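Local coordinates for thioredoxin-like protein (Bacteroides caccae ATCC 43185, PDB 4YOD) that is of unknown function but, with its thioredoxin fold and a CxxC pair at a helix start, probably acts as a thiol-disulfide oxidoreductase, at residues Q146-R149 with A154-F157; P200-L205 with K209-L214; L262-K265 with V269-K272. All coordinates share one frame; numbering follows the deposited sequence.

In the fold
From the N terminus the chain first builds a helical region, whose helix 132-146 runs into contact 1. There 146-149 and 154-157 pin down a short loop leading into strand 158-160 and on to the thioredoxin-like part. Contact 2 comes next: 200-205 and 209-214 close the tight turn from helix 200-207 into strand 211-217. Contact 3 closes last, joining 262-265 to 269-272 as the hairpin at one edge of the mixed sheet. The three loops follow in series, none enclosing or crossing another. In space contact 1 lies against contact 3, their centres about 10 Å apart, and its F157 packs on L214 of contact 2; contacts 2 and 3 share the sheet without touching.

Contact 1: residues Q146-R149 with A154-F157; sequences QKNR and AINF
N148 and I155 make a side-chain-to-backbone hydrogen bond across the loop between helix 132-146 and strand 158-160, the passage from the helical part of the chain to the thioredoxin-like part. The amide oxygen of N148 does the gripping: I155 N donates to N148 OD1 at 2.8 Å, with a nearly straight N-H...O angle of 163°, and arrives almost head-on to the C=O bond rather than from one side. N148 holds CG beside its backbone N (chi1 -43°), which turns the amide toward I155, and the same oxygen lies 3.4 Å from A154 CA. The amide nitrogen is held as well: N148 ND2 donates to L251 O, so bonds at both ends of the amide fix its rotation. N148 is the third residue of a type II beta turn from Q146 to R149 and has the positive phi of that position (57°), a conformation asparagine tolerates well. The backbone closure of this turn, R149 N to Q146 O, is weak at 3.4 Å. The same two residues are also joined through their side chains: Q146 OE1 lies at the edge of the R149 guanidinium, close to its plane, and R149 NH1 meets a lone pair of that oxygen at 3.1 Å. Beside the N148 bond, I155 sends CD1 alone against the aliphatic part of K147, touching CB, CG and CD at similar range (3.8 Å from I155 CD1 to K147 CB). The K147 chain is extended and continues past I155 to donate from NZ to Q250 O. Hairpin strand 269-272 reaches the turn through K272, whose NZ donates to K147 O and also pairs with E114. On the sheet side N148 touches Y261 and A154 touches L263, both of strand 259-263, while F157 packs on L214 and I216 of strand 211-217.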
loop_
_atom_site.group_PDB
_atom_site.type_symbol
_atom_site.label_atom_id
_atom_site.label_comp_id
_atom_site.label_asym_id
_atom_site.label_seq_id
_atom_site.Cartn_x
_atom_site.Cartn_y
_atom_site.Cartn_z
ATOM N N GLN A 146 -3.715 -3.403 9.158
ATOM C CA GLN A 146 -2.985 -3.187 10.402
ATOM C C GLN A 146 -1.752 -4.066 10.466
ATOM O O GLN A 146 -0.779 -3.729 11.149
ATOM C CB GLN A 146 -3.877 -3.492 11.636
ATOM C CG GLN A 146 -5.118 -2.618 11.807
ATOM C CD GLN A 146 -4.929 -1.132 11.637
ATOM O OE1 GLN A 146 -3.920 -0.524 12.029
ATOM N NE2 GLN A 146 -5.949 -0.503 11.107
ATOM N N LYS A 147 -1.812 -5.238 9.811
ATOM C CA LYS A 147 -0.689 -6.182 9.798
ATOM C C LYS A 147 0.428 -5.634 8.933
ATOM O O LYS A 147 0.178 -5.284 7.779
ATOM C CB LYS A 147 -1.153 -7.543 9.263
ATOM C CG LYS A 147 -2.269 -8.184 10.099
ATOM C CD LYS A 147 -2.470 -9.626 9.715
ATOM C CE LYS A 147 -3.718 -10.193 10.366
ATOM N NZ LYS A 147 -3.959 -11.593 9.925
ATOM N N ASN A 148 1.657 -5.539 9.489
ATOM C CA ASN A 148 2.845 -5.020 8.795
ATOM C C ASN A 148 2.595 -3.591 8.292
ATOM O O ASN A 148 3.180 -3.149 7.289
ATOM C CB ASN A 148 3.276 -5.969 7.666
ATOM C CG ASN A 148 3.222 -7.404 8.124
ATOM O OD1 ASN A 148 3.982 -7.836 8.983
ATOM N ND2 ASN A 148 2.254 -8.141 7.643
ATOM N N ARG A 149 1.726 -2.854 9.026
ATOM C CA ARG A 149 1.473 -1.450 8.741
ATOM C C ARG A 149 2.804 -0.666 8.901
ATOM O O ARG A 149 3.634 -1.043 9.733
ATOM C CB ARG A 149 0.406 -0.909 9.711
ATOM C CG ARG A 149 -0.003 0.508 9.384
ATOM C CD ARG A 149 -1.233 0.944 10.153
ATOM N NE ARG A 149 -1.572 2.317 9.774
ATOM C CZ ARG A 149 -2.606 2.990 10.255
ATOM N NH1 ARG A 149 -3.440 2.414 11.110
ATOM N NH2 ARG A 149 -2.824 4.241 9.872
ATOM N N ALA A 154 6.990 -5.991 12.004
ATOM C CA ALA A 154 6.597 -7.026 11.049
ATOM C C ALA A 154 6.177 -8.335 11.737
ATOM O O ALA A 154 6.671 -8.655 12.821
ATOM C CB ALA A 154 7.741 -7.307 10.092
ATOM N N ILE A 155 5.257 -9.092 11.121
ATOM C CA ILE A 155 4.821 -10.369 11.705
ATOM C C ILE A 155 5.881 -11.449 11.404
ATOM O O ILE A 155 6.239 -11.672 10.243
ATOM C CB ILE A 155 3.410 -10.789 11.235
ATOM C CG1 ILE A 155 2.363 -9.742 11.712
ATOM C CG2 ILE A 155 3.073 -12.189 11.785
ATOM C CD1 ILE A 155 0.959 -9.952 11.214
ATOM N N ASN A 156 6.389 -12.100 12.467
ATOM C CA ASN A 156 7.406 -13.150 12.358
ATOM C C ASN A 156 6.842 -14.395 11.679
ATOM O O ASN A 156 5.649 -14.680 11.790
ATOM C CB ASN A 156 7.947 -13.521 13.745
ATOM C CG ASN A 156 9.150 -14.419 13.688
ATOM O OD1 ASN A 156 9.994 -14.328 12.782
ATOM N ND2 ASN A 156 9.205 -15.357 14.594
ATOM N N PHE A 157 7.698 -15.123 10.962
ATOM C CA PHE A 157 7.328 -16.359 10.263
ATOM C C PHE A 157 8.574 -17.198 10.076
ATOM O O PHE A 157 9.681 -16.652 10.041
ATOM C CB PHE A 157 6.634 -16.084 8.902
ATOM C CG PHE A 157 7.505 -15.354 7.900
ATOM C CD1 PHE A 157 8.324 -16.057 7.021
ATOM C CD2 PHE A 157 7.544 -13.962 7.869
ATOM C CE1 PHE A 157 9.160 -15.380 6.116
ATOM C CE2 PHE A 157 8.371 -13.288 6.959
ATOM C CZ PHE A 157 9.178 -14.001 6.097
#

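Contact 2: residues P200-L205 with K209-L214; sequences PIISQL and KKLIVL
L205 and L211 meet through their CB atoms, CB of L205 lying 3.6 Å from CB of L211, where helix 200-207 gives way to strand 211-217. One turn earlier in the helix, I202 and L211 lie aslant. L211 has CG anti to its own nitrogen (chi1 168°), which carries CD2 back to that turn, 3.7 Å from I202 O and 4.0 Å from I202 CG2. That same methyl of I202 also reaches V213 CG2, more loosely, at 4.3 Å. L205 CD2 also lies 4.1 Å from K210 CB, crossing it at a slant, before the lysine bends off to pair its NZ with E208. The close approach of the leucines follows from the helix end. K209 takes a positive phi in a Schellman motif, and L205 O accepts K210 N at 2.8 Å and then L211 N at 3.0 Å, the second donor standing well above the carbonyl plane. The short segments meet nearly at right angles (107°). Helices 187-197 and 200-207 link the neighbouring parallel strands 176-181 and 211-217, consistent with the beta-alpha-beta crossover of a thioredoxin fold. L178 of strand 176-181 touches I202 and L211, L283 of helix 276-286 covers I202, and V213 pairs through its backbone with I237 of strand 237-240.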
loop_
_atom_site.group_PDB
_atom_site.type_symbol
_atom_site.label_atom_id
_atom_site.label_comp_id
_atom_site.label_asym_id
_atom_site.label_seq_id
_atom_site.Cartn_x
_atom_site.Cartn_y
_atom_site.Cartn_z
ATOM N N PRO A 200 22.837 -0.488 -7.346
ATOM C CA PRO A 200 24.159 -0.662 -6.702
ATOM C C PRO A 200 24.147 -0.639 -5.172
ATOM O O PRO A 200 24.920 -1.388 -4.569
ATOM C CB PRO A 200 24.984 0.503 -7.254
ATOM C CG PRO A 200 24.313 0.884 -8.517
ATOM C CD PRO A 200 22.857 0.642 -8.303
ATOM N N ILE A 201 23.279 0.185 -4.547
ATOM C CA ILE A 201 23.206 0.280 -3.082
ATOM C C ILE A 201 22.851 -1.096 -2.433
ATOM O O ILE A 201 23.377 -1.394 -1.358
ATOM C CB ILE A 201 22.246 1.420 -2.595
ATOM C CG1 ILE A 201 22.469 1.773 -1.103
ATOM C CG2 ILE A 201 20.753 1.135 -2.895
ATOM C CD1 ILE A 201 23.943 2.224 -0.736
ATOM N N ILE A 202 21.999 -1.927 -3.095
ATOM C CA ILE A 202 21.577 -3.256 -2.612
ATOM C C ILE A 202 22.809 -4.173 -2.475
ATOM O O ILE A 202 23.086 -4.671 -1.385
ATOM C CB ILE A 202 20.497 -3.890 -3.549
ATOM C CG1 ILE A 202 19.269 -2.953 -3.771
ATOM C CG2 ILE A 202 20.074 -5.291 -3.077
ATOM C CD1 ILE A 202 18.273 -2.733 -2.645
ATOM N N SER A 203 23.550 -4.353 -3.585
ATOM C CA SER A 203 24.767 -5.164 -3.689
ATOM C C SER A 203 25.823 -4.721 -2.669
ATOM O O SER A 203 26.458 -5.573 -2.048
ATOM C CB SER A 203 25.341 -5.085 -5.103
ATOM O OG SER A 203 24.318 -5.015 -6.085
ATOM N N GLN A 204 25.978 -3.391 -2.478
ATOM C CA GLN A 204 26.943 -2.785 -1.557
ATOM C C GLN A 204 26.611 -3.104 -0.109
ATOM O O GLN A 204 27.494 -3.566 0.608
ATOM C CB GLN A 204 27.000 -1.260 -1.769
ATOM C CG GLN A 204 27.954 -0.501 -0.843
ATOM C CD GLN A 204 27.629 0.979 -0.732
ATOM O OE1 GLN A 204 27.168 1.633 -1.686
ATOM N NE2 GLN A 204 27.899 1.554 0.435
ATOM N N LEU A 205 25.346 -2.869 0.323
ATOM C CA LEU A 205 24.935 -3.111 1.705
ATOM C C LEU A 205 24.853 -4.612 2.020
ATOM O O LEU A 205 25.039 -4.984 3.184
ATOM C CB LEU A 205 23.596 -2.404 2.022
ATOM C CG LEU A 205 23.561 -0.863 1.867
ATOM C CD1 LEU A 205 22.138 -0.332 2.056
ATOM C CD2 LEU A 205 24.514 -0.165 2.846
ATOM N N LYS A 209 27.308 -6.450 4.894
ATOM C CA LYS A 209 26.480 -7.210 5.852
ATOM C C LYS A 209 25.483 -6.263 6.600
ATOM O O LYS A 209 25.005 -6.588 7.690
ATOM C CB LYS A 209 27.335 -8.048 6.830
ATOM C CG LYS A 209 28.050 -9.219 6.157
ATOM C CD LYS A 209 28.658 -10.186 7.155
ATOM C CE LYS A 209 29.292 -11.364 6.456
ATOM N NZ LYS A 209 29.967 -12.283 7.414
ATOM N N LYS A 210 25.154 -5.112 5.978
ATOM C CA LYS A 210 24.220 -4.118 6.516
ATOM C C LYS A 210 22.788 -4.430 6.077
ATOM O O LYS A 210 21.843 -3.958 6.707
ATOM C CB LYS A 210 24.611 -2.692 6.066
ATOM C CG LYS A 210 25.979 -2.223 6.539
ATOM C CD LYS A 210 25.936 -1.484 7.870
ATOM C CE LYS A 210 27.310 -1.056 8.340
ATOM N NZ LYS A 210 27.857 0.073 7.537
ATOM N N LEU A 211 22.628 -5.208 4.991
ATOM C CA LEU A 211 21.321 -5.553 4.428
ATOM C C LEU A 211 21.206 -7.042 4.125
ATOM O O LEU A 211 22.116 -7.628 3.540
ATOM C CB LEU A 211 21.099 -4.736 3.129
ATOM C CG LEU A 211 19.931 -5.112 2.185
ATOM C CD1 LEU A 211 18.629 -4.613 2.713
ATOM C CD2 LEU A 211 20.121 -4.461 0.809
ATOM N N ILE A 212 20.081 -7.639 4.505
ATOM C CA ILE A 212 19.762 -9.019 4.170
ATOM C C ILE A 212 18.556 -8.984 3.230
ATOM O O ILE A 212 17.600 -8.238 3.474
ATOM C CB ILE A 212 19.527 -9.912 5.432
ATOM C CG1 ILE A 212 20.886 -10.277 6.115
ATOM C CG2 ILE A 212 18.729 -11.189 5.088
ATOM C CD1 ILE A 212 20.742 -10.823 7.571
ATOM N N VAL A 213 18.614 -9.770 2.147
ATOM C CA VAL A 213 17.479 -9.908 1.244
ATOM C C VAL A 213 16.891 -11.319 1.493
ATOM O O VAL A 213 17.569 -12.330 1.286
ATOM C CB VAL A 213 17.809 -9.640 -0.245
ATOM C CG1 VAL A 213 16.560 -9.823 -1.110
ATOM C CG2 VAL A 213 18.378 -8.233 -0.440
ATOM N N LEU A 214 15.659 -11.364 1.988
ATOM C CA LEU A 214 14.932 -12.592 2.252
ATOM C C LEU A 214 13.805 -12.735 1.237
ATOM O O LEU A 214 12.856 -11.947 1.250
ATOM C CB LEU A 214 14.372 -12.602 3.698
ATOM C CG LEU A 214 13.560 -13.835 4.119
ATOM C CD1 LEU A 214 14.444 -15.083 4.212
ATOM C CD2 LEU A 214 12.888 -13.621 5.454
#

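Contact 3: residues L262-K265 with V269-K272; sequences LLNK and VLLK
L270 lays its isobutyl group over the start of N264: its CD1 is 3.8 Å from N264 CB and equally near N264 N. The same methyl meets L262 CD2 at 4.2 Å, the two leucines slanting across each other, and L270 CB sits 3.4 Å from L262 O. With L270 cut back to alanine, the methyl beside N264 CB would be gone, and L262 CD2 would probably be left without this partner. L270 points back at the opposing strand because the hairpin of strands 259-263 and 269-272, the antiparallel edge of the thioredoxin-fold sheet, carries a classic beta bulge, with L270 and L271 both facing L262. L262 O therefore accepts two donors, L270 N at 2.8 Å and L271 N at 3.2 Å, the second in the carbonyl plane on a lone pair. L262 N returns a bond of 3.0 Å to L271 O, and on that face the side chains of L262 and L271 meet through their CB atoms, next to Y282 of helix 276-286. On the other face L263, with CG swung beside its backbone nitrogen (chi1 -38°), brings CD2 to within 3.9 Å of V269 CG2. N264 OD1 accepts from T268 N across the hairpin loop.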
loop_
_atom_site.group_PDB
_atom_site.type_symbol
_atom_site.label_atom_id
_atom_site.label_comp_id
_atom_site.label_asym_id
_atom_site.label_seq_id
_atom_site.Cartn_x
_atom_site.Cartn_y
_atom_site.Cartn_z
ATOM N N LEU A 262 10.574 -3.135 3.284
ATOM C CA LEU A 262 11.867 -2.773 3.861
ATOM C C LEU A 262 11.642 -2.641 5.357
ATOM O O LEU A 262 10.771 -1.875 5.783
ATOM C CB LEU A 262 12.493 -1.486 3.269
ATOM C CG LEU A 262 13.934 -1.194 3.795
ATOM C CD1 LEU A 262 14.944 -2.242 3.280
ATOM C CD2 LEU A 262 14.400 0.204 3.418
ATOM N N LEU A 263 12.421 -3.370 6.141
ATOM C CA LEU A 263 12.332 -3.357 7.605
ATOM C C LEU A 263 13.624 -2.809 8.197
ATOM O O LEU A 263 14.677 -2.977 7.597
ATOM C CB LEU A 263 12.046 -4.767 8.186
ATOM C CG LEU A 263 11.077 -5.732 7.441
ATOM C CD1 LEU A 263 10.938 -7.064 8.207
ATOM C CD2 LEU A 263 9.658 -5.103 7.240
ATOM N N ASN A 264 13.564 -2.191 9.396
ATOM C CA ASN A 264 14.778 -1.703 10.059
ATOM C C ASN A 264 15.375 -2.850 10.933
ATOM O O ASN A 264 14.929 -4.003 10.817
ATOM C CB ASN A 264 14.511 -0.415 10.868
ATOM C CG ASN A 264 13.690 -0.576 12.129
ATOM O OD1 ASN A 264 13.314 -1.676 12.545
ATOM N ND2 ASN A 264 13.441 0.524 12.806
ATOM N N LYS A 265 16.359 -2.522 11.796
ATOM C CA LYS A 265 17.093 -3.435 12.690
ATOM C C LYS A 265 16.156 -4.220 13.645
ATOM O O LYS A 265 16.400 -5.406 13.905
ATOM C CB LYS A 265 18.115 -2.628 13.513
ATOM C CG LYS A 265 19.044 -3.476 14.405
ATOM C CD LYS A 265 20.520 -3.280 14.068
ATOM C CE LYS A 265 21.439 -4.179 14.873
ATOM N NZ LYS A 265 21.341 -5.614 14.467
ATOM N N VAL A 269 8.481 -1.945 10.110
ATOM C CA VAL A 269 8.225 -1.707 8.677
ATOM C C VAL A 269 8.537 -0.249 8.363
ATOM O O VAL A 269 7.946 0.652 8.967
ATOM C CB VAL A 269 6.744 -2.059 8.287
ATOM C CG1 VAL A 269 6.468 -1.733 6.813
ATOM C CG2 VAL A 269 6.402 -3.518 8.592
ATOM N N LEU A 270 9.456 -0.022 7.421
ATOM C CA LEU A 270 9.837 1.292 6.898
ATOM C C LEU A 270 9.081 1.594 5.604
ATOM O O LEU A 270 8.646 2.726 5.398
ATOM C CB LEU A 270 11.357 1.381 6.642
ATOM C CG LEU A 270 12.255 1.162 7.858
ATOM C CD1 LEU A 270 13.714 1.045 7.434
ATOM C CD2 LEU A 270 12.034 2.259 8.919
ATOM N N LEU A 271 8.999 0.602 4.713
ATOM C CA LEU A 271 8.308 0.691 3.426
ATOM C C LEU A 271 7.498 -0.595 3.247
ATOM O O LEU A 271 7.994 -1.678 3.541
ATOM C CB LEU A 271 9.299 0.900 2.252
ATOM C CG LEU A 271 10.139 2.190 2.275
ATOM C CD1 LEU A 271 11.247 2.128 1.255
ATOM C CD2 LEU A 271 9.283 3.429 2.077
ATOM N N LYS A 272 6.242 -0.446 2.822
ATOM C CA LYS A 272 5.266 -1.512 2.649
ATOM C C LYS A 272 4.807 -1.539 1.213
ATOM O O LYS A 272 4.384 -0.497 0.706
ATOM C CB LYS A 272 4.071 -1.281 3.594
ATOM C CG LYS A 272 2.950 -2.309 3.438
ATOM C CD LYS A 272 1.819 -2.072 4.405
ATOM C CE LYS A 272 1.004 -3.330 4.552
ATOM N NZ LYS A 272 0.131 -3.266 5.742
#